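PDB 4K9Q: benzoylformate Decarboxylase, which probably catalyses the thiamine diphosphate- and magnesium-dependent decarboxylation of benzoylformate to benzaldehyde and carbon dioxide. Local coordinates for residues Val123-Pro129 / Pro153-Pro159; Ile7-Leu12 / Val135-Met140. Numbering follows the deposited sequence.

Overall arrangement
Both contacts belong to the N-terminal alpha/beta domain, whose parallel sheet has strand 126-127 as its outermost strand on one side within this chain. Contact 1 joins that strand to strand 154-159; contact 2 packs helix 135-147, the connection between those two strands, against helix 4-15. Their centres are 13 Å apart, and they touch directly: Leu158 CD1 lies 3.7 Å from Phe139 CZ, Leu156 CD1 3.9 Å from Phe139 CD2, and Pro129 CG 3.8 Å from Ala138 CB. Phe139 therefore ties strand 154-159 to the helix pair. Neither contact forms the magnesium site of Asp429, Asn456 and Glu458; the side chain of Phe155, in contact 1, is about 13 Å from a bound thiamine diphosphate.

Contact 1 of 2, residues Val123-Pro129 / Pro153-Pro159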
# COMPACT_ATOMS: atom_id res chain seq x y z
N VAL A 123 -6.24 2.82 -9.64
CA VAL A 123 -7.54 3.47 -9.46
C VAL A 123 -7.37 4.82 -8.77
O VAL A 123 -6.40 5.05 -8.05
CB VAL A 123 -8.54 2.59 -8.67
CG1 VAL A 123 -8.96 1.39 -9.50
CG2 VAL A 123 -7.94 2.13 -7.34
N LYS A 124 -8.32 5.72 -8.99
CA LYS A 124 -8.28 7.02 -8.33
C LYS A 124 -8.69 6.92 -6.86
O LYS A 124 -8.34 7.78 -6.03
CB LYS A 124 -9.20 8.01 -9.06
CG LYS A 124 -8.73 8.35 -10.47
CD LYS A 124 -9.64 9.38 -11.11
CE LYS A 124 -9.59 10.72 -10.37
NZ LYS A 124 -10.36 11.76 -11.10
N TRP A 125 -9.43 5.86 -6.54
CA TRP A 125 -10.00 5.66 -5.22
C TRP A 125 -10.42 4.20 -5.12
O TRP A 125 -10.93 3.63 -6.09
CB TRP A 125 -11.21 6.57 -5.01
CG TRP A 125 -11.83 6.50 -3.62
CD1 TRP A 125 -11.20 6.67 -2.42
CD2 TRP A 125 -13.22 6.29 -3.32
NE1 TRP A 125 -12.11 6.56 -1.39
CE2 TRP A 125 -13.36 6.33 -1.91
CE3 TRP A 125 -14.36 6.06 -4.10
CZ2 TRP A 125 -14.58 6.14 -1.27
CZ3 TRP A 125 -15.58 5.88 -3.47
CH2 TRP A 125 -15.68 5.93 -2.06
N SER A 126 -10.22 3.62 -3.95
CA SER A 126 -10.66 2.25 -3.69
C SER A 126 -11.23 2.18 -2.28
O SER A 126 -10.66 2.73 -1.34
CB SER A 126 -9.51 1.26 -3.88
OG SER A 126 -8.45 1.56 -3.00
N TYR A 127 -12.36 1.51 -2.14
CA TYR A 127 -13.11 1.61 -0.88
C TYR A 127 -14.00 0.41 -0.63
O TYR A 127 -14.57 -0.16 -1.55
CB TYR A 127 -13.98 2.86 -0.94
CG TYR A 127 -14.48 3.41 0.37
CD1 TYR A 127 -13.60 3.92 1.31
CD2 TYR A 127 -15.84 3.48 0.62
CE1 TYR A 127 -14.07 4.46 2.51
CE2 TYR A 127 -16.32 4.02 1.81
CZ TYR A 127 -15.43 4.50 2.74
OH TYR A 127 -15.91 5.03 3.92
N GLU A 128 -14.14 0.06 0.65
CA GLU A 128 -15.12 -0.94 1.08
C GLU A 128 -15.99 -0.27 2.15
O GLU A 128 -15.51 -0.02 3.25
CB GLU A 128 -14.40 -2.15 1.65
CG GLU A 128 -15.28 -3.36 1.99
CD GLU A 128 -14.45 -4.63 2.20
OE1 GLU A 128 -14.23 -5.37 1.21
OE2 GLU A 128 -14.01 -4.90 3.34
N PRO A 129 -17.26 0.05 1.82
CA PRO A 129 -18.08 0.85 2.75
C PRO A 129 -18.11 0.30 4.18
O PRO A 129 -18.14 -0.92 4.39
CB PRO A 129 -19.48 0.80 2.12
CG PRO A 129 -19.18 0.69 0.65
CD PRO A 129 -17.99 -0.25 0.58
N PRO A 153 -10.73 5.43 -13.38
CA PRO A 153 -11.54 4.41 -12.72
C PRO A 153 -11.42 4.42 -11.21
O PRO A 153 -10.40 4.84 -10.65
CB PRO A 153 -10.98 3.10 -13.29
CG PRO A 153 -9.56 3.41 -13.60
CD PRO A 153 -9.55 4.86 -14.06
N VAL A 154 -12.47 3.95 -10.55
CA VAL A 154 -12.51 3.80 -9.10
C VAL A 154 -13.01 2.40 -8.76
O VAL A 154 -13.59 1.71 -9.62
CB VAL A 154 -13.43 4.85 -8.45
CG1 VAL A 154 -12.92 6.26 -8.70
CG2 VAL A 154 -14.85 4.71 -9.00
N PHE A 155 -12.77 1.95 -7.53
CA PHE A 155 -13.12 0.58 -7.15
C PHE A 155 -13.90 0.54 -5.84
O PHE A 155 -13.48 1.13 -4.84
CB PHE A 155 -11.86 -0.28 -7.00
CG PHE A 155 -12.13 -1.65 -6.44
CD1 PHE A 155 -12.81 -2.59 -7.20
CD2 PHE A 155 -11.74 -1.98 -5.15
CE1 PHE A 155 -13.08 -3.86 -6.69
CE2 PHE A 155 -12.00 -3.26 -4.64
CZ PHE A 155 -12.68 -4.19 -5.40
N LEU A 156 -15.04 -0.16 -5.86
CA LEU A 156 -15.82 -0.43 -4.65
C LEU A 156 -15.91 -1.93 -4.40
O LEU A 156 -16.26 -2.69 -5.32
CB LEU A 156 -17.24 0.12 -4.77
CG LEU A 156 -17.41 1.63 -4.93
CD1 LEU A 156 -18.89 1.96 -5.12
CD2 LEU A 156 -16.85 2.34 -3.70
N SER A 157 -15.62 -2.34 -3.18
CA SER A 157 -15.78 -3.71 -2.72
C SER A 157 -17.04 -3.76 -1.88
O SER A 157 -17.16 -3.04 -0.88
CB SER A 157 -14.56 -4.10 -1.87
OG SER A 157 -14.73 -5.37 -1.29
N LEU A 158 -17.99 -4.61 -2.27
CA LEU A 158 -19.35 -4.56 -1.74
C LEU A 158 -19.80 -5.90 -1.13
O LEU A 158 -20.17 -6.82 -1.85
CB LEU A 158 -20.30 -4.10 -2.86
CG LEU A 158 -19.91 -2.72 -3.43
CD1 LEU A 158 -20.50 -2.47 -4.78
CD2 LEU A 158 -20.29 -1.61 -2.47
N PRO A 159 -19.76 -6.00 0.20
CA PRO A 159 -20.19 -7.25 0.86
C PRO A 159 -21.61 -7.67 0.46
O PRO A 159 -22.51 -6.84 0.44
CB PRO A 159 -20.12 -6.89 2.35
CG PRO A 159 -19.02 -5.86 2.42
CD PRO A 159 -19.17 -5.04 1.15
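Phe155, Trp125 and Ser157 carry much of this parallel strand pairing, which joins the two strands of a beta-alpha-beta unit in the N-terminal sheet. Strand 154-159 lies between strand 93-98 and strand 126-127, the outermost on this side within the chain. Phe155 is bonded through both its backbone groups: its N donates to Trp125 O (2.9 Å) and its O accepts from Tyr127 N (2.9 Å). Its ring shares a sheet face with Ser126, whose CB meets the ring edge 4.1 Å from CD2, while Ile94, Ala96 and Pro119 help enclose this large apolar group.

Trp125 lies toward the other face. Its CB packs 4.1 Å from Val154 CG1, while the broad indole reaches Leu156, CZ3 lying 3.8 Å from CD2, beside helix 135-147, where the side chain also touches Arg141. The hydrogen bonding is shifted just before it: Lys124 N, rather than the amide of Trp125, reaches Pro153 O (2.8 Å), and Lys124 turns its ammonium group to Pro150 O and Thr145 O.

Ser157 has a double role. Its N donates to Tyr127 O at 2.9 Å, and its small side chain points toward segment 123-129, where OG gives a short 2.5 Å hydrogen bond to Glu128 OE1, which also accepts from Gln98.

At the next step the pattern stops. Pro129 has no amide hydrogen to offer, and its CD sits 3.3 Å from Ser157 O, which is buried without a hydrogen-bonding partner. Proline thus ends the backbone pairing, while the bond between Ser157 and Glu128 supplies a polar link at that same end.

Contact 2 of 2, residues Ile7-Leu12 / Val135-Met140; sequences ITFDLL and VPGAFM
Residues 7-12 and 135-140 are both alpha-helical, with phi/psi near -63/-42, and they run side by side in nearly the same direction: their axes approach to 9.2 Å and cross at -23°. This is helix-helix packing within the alpha/beta N-terminal domain, where helix 135-147 is the connection of a beta-alpha-beta unit and helix 4-15 lies beside it. The CA atoms come nearest at Thr8 and Pro136, 4.9 Å apart. Pro136 suits the first turn of its helix, where no amide hydrogen is needed, and its ring offers a compact apolar surface: CG is 3.7 Å from Ile7 CG2 and 3.8 Å from Thr8 OG1.

Thr8 (chi1 m) bonds its hydroxyl back to Val4 O in its own helix and presents its methyl to Phe139. The result is a CH-pi contact, with CG2 3.9 Å from the ring centroid and 16° off the normal. Phe139 (chi1 -88°, chi2 -95°) is large enough to bridge the helices and also reach Leu156 and Leu158 of the sheet; Leu12 CD2 approaches its CD1 at 4.2 Å.

No hydrogen bond crosses the interface, so shape and apolar burial hold it. Leu11, the residue with most surface covered, points toward the other helix with chi1 t and chi2 p. Its CD2 lies 3.9 Å from Phe139 CB, 4.2 Å from Met140 CB and just 3.3 Å from Pro136 O.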
# COMPACT_ATOMS: atom_id res chain seq x y z
N ILE A 7 -32.37 1.81 -3.28
CA ILE A 7 -31.83 3.17 -3.21
C ILE A 7 -30.65 3.37 -4.16
O ILE A 7 -30.53 4.41 -4.80
CB ILE A 7 -31.43 3.51 -1.77
CG1 ILE A 7 -32.67 3.45 -0.88
CG2 ILE A 7 -30.73 4.87 -1.70
CD1 ILE A 7 -32.37 3.44 0.60
N THR A 8 -29.79 2.37 -4.25
CA THR A 8 -28.61 2.45 -5.10
C THR A 8 -29.00 2.49 -6.58
O THR A 8 -28.47 3.30 -7.35
CB THR A 8 -27.65 1.27 -4.83
OG1 THR A 8 -27.23 1.32 -3.46
CG2 THR A 8 -26.43 1.35 -5.75
N PHE A 9 -29.91 1.61 -6.99
CA PHE A 9 -30.33 1.62 -8.38
C PHE A 9 -31.05 2.93 -8.73
O PHE A 9 -30.86 3.47 -9.83
CB PHE A 9 -31.17 0.38 -8.73
CG PHE A 9 -30.34 -0.81 -9.10
CD1 PHE A 9 -29.97 -1.02 -10.42
CD2 PHE A 9 -29.90 -1.70 -8.14
CE1 PHE A 9 -29.19 -2.12 -10.77
CE2 PHE A 9 -29.12 -2.80 -8.48
CZ PHE A 9 -28.76 -3.00 -9.80
N ASP A 10 -31.81 3.47 -7.78
CA ASP A 10 -32.44 4.77 -7.99
C ASP A 10 -31.41 5.90 -8.17
O ASP A 10 -31.58 6.78 -9.01
CB ASP A 10 -33.42 5.11 -6.87
CG ASP A 10 -34.82 4.57 -7.13
OD1 ASP A 10 -35.13 4.18 -8.29
OD2 ASP A 10 -35.63 4.56 -6.18
N LEU A 11 -30.34 5.86 -7.38
CA LEU A 11 -29.23 6.80 -7.58
C LEU A 11 -28.63 6.66 -8.98
O LEU A 11 -28.39 7.65 -9.67
CB LEU A 11 -28.15 6.61 -6.51
CG LEU A 11 -26.86 7.41 -6.73
CD1 LEU A 11 -27.13 8.90 -6.57
CD2 LEU A 11 -25.79 6.96 -5.75
N LEU A 12 -28.39 5.42 -9.39
CA LEU A 12 -27.77 5.18 -10.68
C LEU A 12 -28.66 5.70 -11.80
O LEU A 12 -28.17 6.24 -12.79
CB LEU A 12 -27.44 3.69 -10.84
CG LEU A 12 -26.32 3.21 -9.92
CD1 LEU A 12 -26.15 1.70 -10.03
CD2 LEU A 12 -25.00 3.94 -10.23
N VAL A 135 -23.57 2.48 1.45
CA VAL A 135 -23.37 2.00 0.08
C VAL A 135 -23.82 3.00 -1.00
O VAL A 135 -23.06 3.29 -1.93
CB VAL A 135 -23.96 0.57 -0.15
CG1 VAL A 135 -23.95 0.20 -1.64
CG2 VAL A 135 -23.19 -0.45 0.69
N PRO A 136 -25.05 3.54 -0.89
CA PRO A 136 -25.47 4.53 -1.89
C PRO A 136 -24.52 5.73 -1.92
O PRO A 136 -24.11 6.14 -3.01
CB PRO A 136 -26.87 4.95 -1.42
CG PRO A 136 -27.36 3.78 -0.62
CD PRO A 136 -26.14 3.23 0.06
N GLY A 137 -24.17 6.26 -0.76
CA GLY A 137 -23.23 7.37 -0.71
C GLY A 137 -21.87 7.04 -1.30
O GLY A 137 -21.22 7.91 -1.88
N ALA A 138 -21.43 5.79 -1.15
CA ALA A 138 -20.16 5.34 -1.72
C ALA A 138 -20.21 5.32 -3.25
O ALA A 138 -19.23 5.67 -3.93
CB ALA A 138 -19.76 3.98 -1.16
N PHE A 139 -21.36 4.92 -3.80
CA PHE A 139 -21.56 5.03 -5.24
C PHE A 139 -21.51 6.48 -5.72
O PHE A 139 -20.92 6.78 -6.77
CB PHE A 139 -22.86 4.34 -5.68
CG PHE A 139 -22.70 2.87 -5.99
CD1 PHE A 139 -22.47 2.45 -7.29
CD2 PHE A 139 -22.75 1.93 -4.97
CE1 PHE A 139 -22.32 1.09 -7.59
CE2 PHE A 139 -22.61 0.56 -5.26
CZ PHE A 139 -22.39 0.15 -6.58
N MET A 140 -22.11 7.40 -4.96
CA MET A 140 -22.03 8.81 -5.33
C MET A 140 -20.58 9.32 -5.28
O MET A 140 -20.14 10.02 -6.19
CB MET A 140 -22.92 9.68 -4.44
CG MET A 140 -22.96 11.13 -4.89
SD MET A 140 -23.67 11.33 -6.53
CE MET A 140 -22.34 12.17 -7.39